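PDB 1J7X: interphotoreceptor retinoid-binding protein from Xenopus laevis, which probably binds and carries retinoids between the photoreceptors and the pigment epithelium of the retina as one functional unit of a larger transport protein. Local coordinates for residues 15-23 / 177-185. Residues are numbered along the deposited sequence; the frame is centred on the assembly and turned at random.
Sequences LANNYAFSE and LHNRQQNST
A20 and R180 bring their backbones within 4.8 Å, CA to CA, where the end of helix 2-18 and the loop after it run up against the turn that follows strand 173-179; the CA atoms of N18 and Q181 are 5.4 Å apart. R180 carries most of the contact. Its CB packs 3.7 Å from A20 CA, and its CG lies 3.2 Å from Y19 O. With CG anti to the backbone N (chi1 173°) and the chain then bent at chi2 and chi3, the side chain curls over the helix end and passes S22, whose CB sits 3.7 Å from R180 CD. The guanidinium thus comes to carbonyls near the C-terminal end of the helix: R180 NH1 is 2.9 Å from N17 O and 3.3 Å from A16 O, at angles too poor for hydrogen bonds, so the attraction is probably electrostatic, a positive charge at the negative end of the helix dipole. This is a joint between two parts of the chain: the N-terminal helical region found in eukaryotic IRBP meets a type I turn, N179 to Q182, of the S41-peptidase-like region, which belongs to the ClpP/crotonase clan. Strand 254-265 lies alongside both segments, and its P259 and I260 make backbone hydrogen bonds with A20 and R180, respectively. Beside the arginine, the side chains of N18 and Q181 approach with their amide planes 53° apart. Q181 is extended beyond CG and its OE1 accepts a hydrogen bond from K245 NZ, while F247 of the same strand, 244-248, touches both side chains. Y19 points away from the turn, with its hydroxyl hydrogen-bonded to D60 and the backbone N of F21 lying 3.8 Å above the plane of its ring, over the centre.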
loop_
_atom_site.group_PDB
_atom_site.type_symbol
_atom_site.label_atom_id
_atom_site.label_comp_id
_atom_site.label_asym_id
_atom_site.label_seq_id
_atom_site.Cartn_x
_atom_site.Cartn_y
_atom_site.Cartn_z
ATOM N N LEU A 15 20.351 10.495 5.769
ATOM C CA LEU A 15 19.886 9.460 6.705
ATOM C C LEU A 15 19.524 10.040 8.056
ATOM O O LEU A 15 18.470 9.820 8.531
ATOM C CB LEU A 15 20.934 8.398 6.871
ATOM C CG LEU A 15 21.278 7.550 5.678
ATOM C CD1 LEU A 15 22.455 6.682 5.975
ATOM C CD2 LEU A 15 20.047 6.744 5.318
ATOM N N ALA A 16 20.395 10.896 8.629
ATOM C CA ALA A 16 20.170 11.460 9.948
ATOM C C ALA A 16 18.880 12.247 10.004
ATOM O O ALA A 16 18.148 12.220 10.942
ATOM C CB ALA A 16 21.369 12.377 10.342
ATOM N N ASN A 17 18.582 12.955 8.940
ATOM C CA ASN A 17 17.409 13.800 8.944
ATOM C C ASN A 17 16.131 13.198 8.362
ATOM O O ASN A 17 15.077 13.675 8.677
ATOM C CB ASN A 17 17.706 15.027 8.200
ATOM C CG ASN A 17 18.843 15.812 8.857
ATOM O OD1 ASN A 17 18.800 16.062 10.086
ATOM N ND2 ASN A 17 19.832 16.204 8.063
ATOM N N ASN A 18 16.252 12.115 7.615
ATOM C CA ASN A 18 15.039 11.543 6.954
ATOM C C ASN A 18 14.669 10.081 7.179
ATOM O O ASN A 18 13.502 9.726 7.051
ATOM C CB ASN A 18 15.131 11.824 5.482
ATOM C CG ASN A 18 15.424 13.299 5.176
ATOM O OD1 ASN A 18 16.576 13.709 4.949
ATOM N ND2 ASN A 18 14.406 14.044 5.022
ATOM N N TYR A 19 15.644 9.236 7.468
ATOM C CA TYR A 19 15.395 7.785 7.512
ATOM C C TYR A 19 14.383 7.470 8.600
ATOM O O TYR A 19 14.633 7.749 9.807
ATOM C CB TYR A 19 16.699 7.034 7.760
ATOM C CG TYR A 19 16.570 5.567 7.834
ATOM C CD1 TYR A 19 15.750 4.885 6.923
ATOM C CD2 TYR A 19 17.270 4.816 8.728
ATOM C CE1 TYR A 19 15.657 3.545 6.917
ATOM C CE2 TYR A 19 17.066 3.427 8.798
ATOM C CZ TYR A 19 16.312 2.779 7.794
ATOM O OH TYR A 19 16.176 1.418 7.852
ATOM N N ALA A 20 13.294 6.823 8.209
ATOM C CA ALA A 20 12.236 6.493 9.181
ATOM C C ALA A 20 12.683 5.874 10.498
ATOM O O ALA A 20 12.072 6.117 11.530
ATOM C CB ALA A 20 11.238 5.577 8.587
ATOM N N PHE A 21 13.688 5.022 10.459
ATOM C CA PHE A 21 14.170 4.325 11.653
ATOM C C PHE A 21 15.302 5.173 12.295
ATOM O O PHE A 21 16.437 4.790 12.232
ATOM C CB PHE A 21 14.694 2.967 11.322
ATOM C CG PHE A 21 13.647 1.895 11.142
ATOM C CD1 PHE A 21 12.918 1.440 12.216
ATOM C CD2 PHE A 21 13.411 1.334 9.906
ATOM C CE1 PHE A 21 12.053 0.508 12.073
ATOM C CE2 PHE A 21 12.501 0.384 9.768
ATOM C CZ PHE A 21 11.810 -0.049 10.825
ATOM N N SER A 22 14.948 6.290 12.923
ATOM C CA SER A 22 15.915 7.150 13.638
ATOM C C SER A 22 16.854 6.460 14.613
ATOM O O SER A 22 18.058 6.853 14.760
ATOM C CB SER A 22 15.166 8.322 14.260
ATOM O OG SER A 22 14.385 7.859 15.350
ATOM N N GLU A 23 16.313 5.424 15.219
ATOM C CA GLU A 23 17.023 4.676 16.218
ATOM C C GLU A 23 18.160 3.958 15.636
ATOM O O GLU A 23 18.997 3.474 16.354
ATOM C CB GLU A 23 16.057 3.738 16.977
ATOM C CG GLU A 23 15.437 2.635 16.143
ATOM C CD GLU A 23 13.993 2.887 15.698
ATOM O OE1 GLU A 23 13.727 3.986 15.139
ATOM O OE2 GLU A 23 13.156 1.937 15.935
ATOM N N LEU A 177 1.298 5.540 11.581
ATOM C CA LEU A 177 2.312 6.070 10.743
ATOM C C LEU A 177 3.276 6.826 11.603
ATOM O O LEU A 177 2.857 7.538 12.547
ATOM C CB LEU A 177 1.734 7.027 9.718
ATOM C CG LEU A 177 1.012 6.375 8.560
ATOM C CD1 LEU A 177 0.863 7.359 7.462
ATOM C CD2 LEU A 177 1.726 5.134 8.024
ATOM N N HIS A 178 4.552 6.587 11.354
ATOM C CA HIS A 178 5.634 7.334 11.985
ATOM C C HIS A 178 6.363 8.024 10.884
ATOM O O HIS A 178 7.034 7.377 10.086
ATOM C CB HIS A 178 6.564 6.425 12.812
ATOM N N ASN A 179 6.118 9.329 10.720
ATOM C CA ASN A 179 6.815 10.132 9.715
ATOM C C ASN A 179 8.043 10.803 10.391
ATOM O O ASN A 179 7.883 11.755 11.231
ATOM C CB ASN A 179 5.901 11.196 9.185
ATOM C CG ASN A 179 6.472 11.905 7.999
ATOM O OD1 ASN A 179 7.650 12.206 8.010
ATOM N ND2 ASN A 179 5.650 12.107 6.913
ATOM N N ARG A 180 9.227 10.317 10.032
ATOM C CA ARG A 180 10.497 10.799 10.563
ATOM C C ARG A 180 10.673 12.261 10.280
ATOM O O ARG A 180 11.059 12.997 11.165
ATOM C CB ARG A 180 11.674 10.034 9.937
ATOM C CG ARG A 180 13.075 10.556 10.298
ATOM C CD ARG A 180 13.375 10.433 11.747
ATOM N NE ARG A 180 13.139 11.667 12.427
ATOM C CZ ARG A 180 13.894 12.757 12.272
ATOM N NH1 ARG A 180 14.956 12.748 11.467
ATOM N NH2 ARG A 180 13.580 13.862 12.935
ATOM N N GLN A 181 10.405 12.675 9.049
ATOM C CA GLN A 181 10.606 14.054 8.641
ATOM C C GLN A 181 9.949 15.020 9.643
ATOM O O GLN A 181 10.248 16.210 9.671
ATOM C CB GLN A 181 10.073 14.320 7.214
ATOM C CG GLN A 181 10.759 13.496 6.137
ATOM C CD GLN A 181 10.747 14.126 4.756
ATOM O OE1 GLN A 181 9.676 14.425 4.178
ATOM N NE2 GLN A 181 11.937 14.287 4.184
ATOM N N GLN A 182 9.049 14.492 10.443
ATOM C CA GLN A 182 8.405 15.243 11.490
ATOM C C GLN A 182 8.204 14.265 12.605
ATOM O O GLN A 182 9.002 13.345 12.753
ATOM C CB GLN A 182 7.115 15.860 11.000
ATOM C CG GLN A 182 6.334 14.993 10.073
ATOM C CD GLN A 182 5.419 15.788 9.149
ATOM O OE1 GLN A 182 4.587 16.559 9.621
ATOM N NE2 GLN A 182 5.571 15.606 7.829
ATOM N N ASN A 183 7.192 14.458 13.424
ATOM C CA ASN A 183 6.936 13.460 14.470
ATOM C C ASN A 183 5.476 12.984 14.392
ATOM O O ASN A 183 4.694 13.110 15.343
ATOM C CB ASN A 183 7.280 14.021 15.832
ATOM C CG ASN A 183 8.797 14.018 16.118
ATOM O OD1 ASN A 183 9.243 14.529 17.156
ATOM N ND2 ASN A 183 9.577 13.427 15.219
ATOM N N SER A 184 5.112 12.465 13.229
ATOM C CA SER A 184 3.784 11.955 12.965
ATOM C C SER A 184 3.270 11.058 14.127
ATOM O O SER A 184 2.434 11.441 14.946
ATOM C CB SER A 184 3.829 11.180 11.623
ATOM O OG SER A 184 2.631 10.509 11.241
ATOM N N THR A 185 3.711 9.820 14.160
ATOM C CA THR A 185 3.168 8.888 15.149
ATOM C C THR A 185 1.665 9.003 15.174
ATOM O O THR A 185 1.067 8.897 16.237
ATOM C CB THR A 185 3.702 9.170 16.481
ATOM O OG1 THR A 185 5.126 9.238 16.389
ATOM C CG2 THR A 185 3.463 8.010 17.419
#